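Local coordinates for phosphoribosyl-aminoimidazole carboxylase (Aspergillus clavatus, PDB 3K5I), which probably catalyses the ATP-dependent carboxylation of 5-aminoimidazole ribonucleotide to its N5-carboxyamino form, a step of purine biosynthesis, as a member of the ATP-grasp family, at residues A[223-228]-A[325-330]; A[355-360]-A[379-384]. One frame throughout, in Å; residues are numbered along the deposited sequence. Where two conformers were deposited one is given.

Both contacts reach the same large antiparallel sheet, and their centres lie about 15 Å apart. Contact 1 is partly buried and joins strand 221-232, in the ATP-grasp domain, to the loop ahead of strand 331-337. Contact 2 is buried, although it lies farther from the chain's centre, and pairs strand 358-362, the outermost of the sheet within this chain, with strand 373-380. A water bridges each contact, but contact 1 has no direct hydrogen bond, whereas contact 2 adds bonds between turn and strand, one from an asparagine side-chain amide, to the strand pairing. The two touch where Q329 and P330 pack on A381 and P382, and both reach the second subunit.

Contact 1 (A[223-228]-A[325-330]); sequences SYPTVE and LEIRQP
Along the broken strand 221-232 of the ATP-grasp part, Y224 and P225 receive L325 and I327 from the loop that leads into strand 331-337. The leucine side chain runs nearly perpendicular to that of the tyrosine. Its CB stands over one face, 3.9 Å from the centroid of the Y224 ring and 26° off the normal, a CH-pi contact displaced toward the rim. One branch of the leucine continues to the phenol end, where L325 CD2 comes to 3.3 Å from Y224 CZ. Y224 places CG anti to its carbonyl carbon (chi1 -69°), which swings the ring's far end nearer the loop. A flat aromatic suits this place because its face takes the leucine while its hydroxyl bonds to the backbone oxygen of L305.

Beside this pair, the proline and isoleucine side chains run alongside one another, pointing opposite ways. The compact, rigid proline ring lets the end methyl of I327 come close against it, with P225 CG 3.4 Å from I327 CD1.

No direct hydrogen bond spans the segments. A water instead donates to S223 O at 2.8 Å and, weakly, to L325 O at 2.9 Å, bridging two carbonyls that could not bond to each other. Apolar packing therefore does most to hold the loop to residues 223-225, with the water supplying the protons that the two acceptors lack.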
loop_
_atom_site.group_PDB
_atom_site.type_symbol
_atom_site.label_atom_id
_atom_site.label_comp_id
_atom_site.label_asym_id
_atom_site.label_seq_id
_atom_site.Cartn_x
_atom_site.Cartn_y
_atom_site.Cartn_z
ATOM N N SER A 223 -5.549 6.775 19.385
ATOM C CA SER A 223 -4.503 7.723 18.967
ATOM C C SER A 223 -3.184 6.998 18.705
ATOM O O SER A 223 -2.924 5.928 19.258
ATOM C CB SER A 223 -4.236 8.752 20.066
ATOM O OG SER A 223 -3.589 8.106 21.161
ATOM N N TYR A 224 -2.361 7.607 17.858
ATOM C CA TYR A 224 -1.090 7.022 17.503
ATOM C C TYR A 224 -0.025 7.653 18.370
ATOM O O TYR A 224 -0.316 8.641 19.083
ATOM C CB TYR A 224 -0.817 7.213 16.008
ATOM C CG TYR A 224 -1.718 6.398 15.057
ATOM C CD1 TYR A 224 -2.952 6.919 14.635
ATOM C CD2 TYR A 224 -1.301 5.182 14.504
ATOM C CE1 TYR A 224 -3.761 6.242 13.745
ATOM C CE2 TYR A 224 -2.117 4.491 13.588
ATOM C CZ TYR A 224 -3.330 4.988 13.203
ATOM O OH TYR A 224 -4.101 4.252 12.287
ATOM N N PRO A 225 1.202 7.139 18.328
ATOM C CA PRO A 225 2.221 7.771 19.175
ATOM C C PRO A 225 2.526 9.213 18.733
ATOM O O PRO A 225 2.226 9.653 17.607
ATOM C CB PRO A 225 3.451 6.901 18.931
ATOM C CG PRO A 225 2.878 5.528 18.705
ATOM C CD PRO A 225 1.653 5.832 17.818
ATOM N N THR A 226 3.073 9.994 19.656
ATOM C CA THR A 226 3.448 11.379 19.394
ATOM C C THR A 226 4.690 11.265 18.494
ATOM O O THR A 226 5.594 10.403 18.691
ATOM C CB THR A 226 3.925 12.022 20.708
ATOM O OG1 THR A 226 2.912 11.929 21.719
ATOM C CG2 THR A 226 4.431 13.449 20.511
ATOM N N VAL A 227 4.679 12.069 17.442
ATOM C CA VAL A 227 5.763 12.177 16.457
ATOM C C VAL A 227 6.345 13.608 16.498
ATOM O O VAL A 227 5.759 14.574 17.053
ATOM C CB VAL A 227 5.394 11.804 15.014
ATOM C CG1 VAL A 227 4.889 10.353 14.935
ATOM C CG2 VAL A 227 4.414 12.750 14.553
ATOM N N GLU A 228 7.570 13.722 15.999
ATOM C CA GLU A 228 8.333 14.967 16.000
ATOM C C GLU A 228 8.315 15.419 14.569
ATOM O O GLU A 228 8.686 14.635 13.691
ATOM C CB GLU A 228 9.781 14.485 16.161
ATOM C CG GLU A 228 10.768 15.563 15.777
ATOM C CD GLU A 228 12.162 15.137 16.167
ATOM O OE1 GLU A 228 12.385 13.992 16.601
ATOM O OE2 GLU A 228 13.063 15.960 16.020
ATOM N N LEU A 325 -2.507 0.313 15.920
ATOM C CA LEU A 325 -2.082 1.710 15.805
ATOM C C LEU A 325 -0.769 1.874 16.546
ATOM O O LEU A 325 -0.279 2.966 16.762
ATOM C CB LEU A 325 -3.117 2.602 16.470
ATOM C CG LEU A 325 -4.478 2.003 16.069
ATOM C CD1 LEU A 325 -5.654 2.672 16.776
ATOM C CD2 LEU A 325 -4.664 2.314 14.634
ATOM N N GLU A 326 -0.189 0.743 16.925
ATOM C CA GLU A 326 1.094 0.783 17.642
ATOM C C GLU A 326 2.087 0.811 16.495
ATOM O O GLU A 326 1.841 0.160 15.470
ATOM C CB GLU A 326 1.297 -0.566 18.377
ATOM C CG GLU A 326 0.963 -0.544 19.858
ATOM C CD GLU A 326 0.712 -1.913 20.500
ATOM O OE1 GLU A 326 1.366 -2.921 20.119
ATOM O OE2 GLU A 326 -0.144 -1.965 21.415
ATOM N N ILE A 327 3.208 1.483 16.721
ATOM C CA ILE A 327 4.269 1.572 15.716
ATOM C C ILE A 327 5.086 0.300 15.648
ATOM O O ILE A 327 5.654 -0.152 16.644
ATOM C CB ILE A 327 5.133 2.766 16.065
ATOM C CG1 ILE A 327 4.323 3.990 15.705
ATOM C CG2 ILE A 327 6.572 2.688 15.540
ATOM C CD1 ILE A 327 5.054 5.347 16.056
ATOM N N ARG A 328 5.140 -0.299 14.476
ATOM C CA ARG A 328 5.903 -1.555 14.276
ATOM C C ARG A 328 7.421 -1.376 14.383
ATOM O O ARG A 328 8.057 -2.239 14.950
ATOM C CB ARG A 328 5.645 -2.066 12.827
ATOM C CG ARG A 328 4.128 -2.024 12.467
ATOM C CD ARG A 328 3.674 -2.695 11.143
ATOM N NE ARG A 328 4.639 -3.722 10.832
ATOM C CZ ARG A 328 4.868 -4.266 9.650
ATOM N NH1 ARG A 328 4.162 -3.839 8.620
ATOM N NH2 ARG A 328 5.803 -5.220 9.545
ATOM N N GLN A 329 8.026 -0.326 13.825
ATOM C CA GLN A 329 9.476 -0.113 13.907
ATOM C C GLN A 329 9.629 1.373 13.686
ATOM O O GLN A 329 8.699 2.005 13.199
ATOM C CB GLN A 329 10.142 -0.688 12.674
ATOM C CG GLN A 329 10.369 -2.166 12.728
ATOM C CD GLN A 329 11.054 -2.511 11.439
ATOM O OE1 GLN A 329 10.668 -2.102 10.337
ATOM N NE2 GLN A 329 12.134 -3.208 11.577
ATOM N N PRO A 330 10.798 1.912 14.014
ATOM C CA PRO A 330 11.031 3.354 13.806
ATOM C C PRO A 330 11.008 3.785 12.334
ATOM O O PRO A 330 11.386 3.019 11.422
ATOM C CB PRO A 330 12.395 3.647 14.479
ATOM C CG PRO A 330 12.532 2.509 15.507
ATOM C CD PRO A 330 11.556 1.358 15.155
HETATM O O HOH W 1 -1.237 3.711 19.410
#

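Contact 2 (A[355-360]-A[379-384]); sequences IPNASI and VTAPTM
N357 grips T380 with both its side chain and its backbone. The amide N357 ND2 donates to T380 O over 3.2 Å, approaching from above the carbonyl plane, 47° out of it, although the oxygen lies nearly in the plane of the asparagine amide. Chi1 of -60° sets CG anti to the asparagine's own carbonyl carbon and carries the amide to T380. N357 O takes a weak bond from T380 N at 3.3 Å and a CA-H...O contact from V379 CA at 3.4 Å. A water donates to the same oxygen at 2.9 Å and also meets T380 OG1, so this acceptor is well supplied.

Next to these bonds, A358 and V379 form an antiparallel non-hydrogen-bonded pair at the open end of the beta hairpin of strands 358-362 and 373-380, their side chains on one face of the sheet. A358 CB and V379 CG2 approach to 3.5 Å, a tight fit in which the alanine's small methyl makes room for the branched valine.

A type II turn from I355 to A358 positions the asparagine. P356 suits the second position, i+1, with its fixed phi, and N357 takes the third, i+2, with a phi of 61°, which asparagine tolerates well; S324 of the second subunit bonds to N357 N.

Farther out, I355, P356 and N357 pack on helix 384-399. On the side of strand 373-380 away from strand 358-362, V379 bonds through its backbone to I332 of strand 331-337.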
loop_
_atom_site.group_PDB
_atom_site.type_symbol
_atom_site.label_atom_id
_atom_site.label_comp_id
_atom_site.label_asym_id
_atom_site.label_seq_id
_atom_site.Cartn_x
_atom_site.Cartn_y
_atom_site.Cartn_z
ATOM N N ILE A 355 17.430 4.320 -1.583
ATOM C CA ILE A 355 17.640 4.359 -0.130
ATOM C C ILE A 355 17.179 3.003 0.409
ATOM O O ILE A 355 16.164 2.469 -0.054
ATOM C CB ILE A 355 16.906 5.531 0.446
ATOM C CG1 ILE A 355 17.367 6.780 -0.308
ATOM C CG2 ILE A 355 17.067 5.523 1.935
ATOM C CD1 ILE A 355 18.794 7.354 0.032
ATOM N N PRO A 356 17.925 2.376 1.325
ATOM C CA PRO A 356 17.407 1.054 1.717
ATOM C C PRO A 356 16.113 1.348 2.491
ATOM O O PRO A 356 16.050 2.372 3.160
ATOM C CB PRO A 356 18.507 0.443 2.633
ATOM C CG PRO A 356 19.704 1.370 2.515
ATOM C CD PRO A 356 19.299 2.660 1.820
ATOM N N ASN A 357 15.120 0.455 2.458
ATOM C CA ASN A 357 13.872 0.625 3.244
ATOM C C ASN A 357 12.983 1.808 3.013
ATOM O O ASN A 357 12.144 2.143 3.839
ATOM C CB ASN A 357 14.210 0.645 4.740
ATOM C CG ASN A 357 14.875 -0.646 5.149
ATOM O OD1 ASN A 357 14.960 -1.561 4.302
ATOM N ND2 ASN A 357 15.313 -0.754 6.408
ATOM N N ALA A 358 13.159 2.427 1.858
ATOM C CA ALA A 358 12.415 3.617 1.593
ATOM C C ALA A 358 11.176 3.345 0.769
ATOM O O ALA A 358 11.256 2.786 -0.328
ATOM C CB ALA A 358 13.376 4.571 0.893
ATOM N N SER A 359 10.020 3.744 1.298
ATOM C CA SER A 359 8.804 3.494 0.552
ATOM C C SER A 359 8.473 4.800 -0.135
ATOM O O SER A 359 8.351 5.822 0.531
ATOM C CB SER A 359 7.706 3.045 1.527
ATOM O OG SER A 359 6.389 3.207 1.040
ATOM N N ILE A 360 8.347 4.731 -1.460
ATOM C CA ILE A 360 8.055 5.928 -2.233
ATOM C C ILE A 360 6.586 6.139 -2.574
ATOM O O ILE A 360 5.962 5.224 -3.036
ATOM C CB ILE A 360 8.840 5.913 -3.560
ATOM C CG1 ILE A 360 10.371 5.789 -3.301
ATOM C CG2 ILE A 360 8.367 7.071 -4.423
ATOM C CD1 ILE A 360 11.352 5.062 -4.230
ATOM N N VAL A 379 10.882 6.087 5.336
ATOM C CA VAL A 379 11.929 5.062 5.604
ATOM C C VAL A 379 11.815 4.399 7.001
ATOM O O VAL A 379 11.703 5.070 8.049
ATOM C CB VAL A 379 13.328 5.683 5.399
ATOM C CG1 VAL A 379 14.448 4.722 5.734
ATOM C CG2 VAL A 379 13.439 6.128 3.984
ATOM N N THR A 380 11.810 3.067 7.040
ATOM C CA THR A 380 11.681 2.393 8.344
ATOM C C THR A 380 13.043 1.770 8.744
ATOM O O THR A 380 14.001 1.749 7.977
ATOM C CB THR A 380 10.715 1.230 8.162
ATOM O OG1 THR A 380 11.179 0.427 7.067
ATOM C CG2 THR A 380 9.383 1.738 7.726
ATOM N N ALA A 381 13.128 1.235 9.952
ATOM C CA ALA A 381 14.336 0.576 10.406
ATOM C C ALA A 381 14.101 0.107 11.827
ATOM O O ALA A 381 13.266 0.671 12.549
ATOM C CB ALA A 381 15.588 1.371 10.225
ATOM N N PRO A 382 14.796 -0.966 12.221
ATOM C CA PRO A 382 14.546 -1.486 13.567
ATOM C C PRO A 382 14.900 -0.432 14.604
ATOM O O PRO A 382 14.427 -0.555 15.700
ATOM C CB PRO A 382 15.415 -2.747 13.675
ATOM C CG PRO A 382 16.086 -2.941 12.272
ATOM C CD PRO A 382 15.417 -1.958 11.326
ATOM N N THR A 383 15.720 0.572 14.251
ATOM C CA THR A 383 16.161 1.655 15.139
ATOM C C THR A 383 16.122 3.016 14.423
ATOM O O THR A 383 16.255 3.113 13.193
ATOM C CB THR A 383 17.632 1.485 15.656
ATOM O OG1 THR A 383 18.486 1.412 14.513
ATOM C CG2 THR A 383 17.841 0.170 16.470
ATOM N N MET A 384 15.984 4.095 15.187
ATOM C CA MET A 384 15.897 5.404 14.540
ATOM C C MET A 384 17.264 5.659 13.932
ATOM O O MET A 384 17.432 6.074 12.777
ATOM C CB MET A 384 15.646 6.404 15.695
ATOM C CG MET A 384 15.031 7.743 15.338
ATOM S SD MET A 384 13.835 7.837 13.930
ATOM C CE MET A 384 12.315 8.073 15.001
HETATM O O HOH W 2 9.449 1.285 4.408
#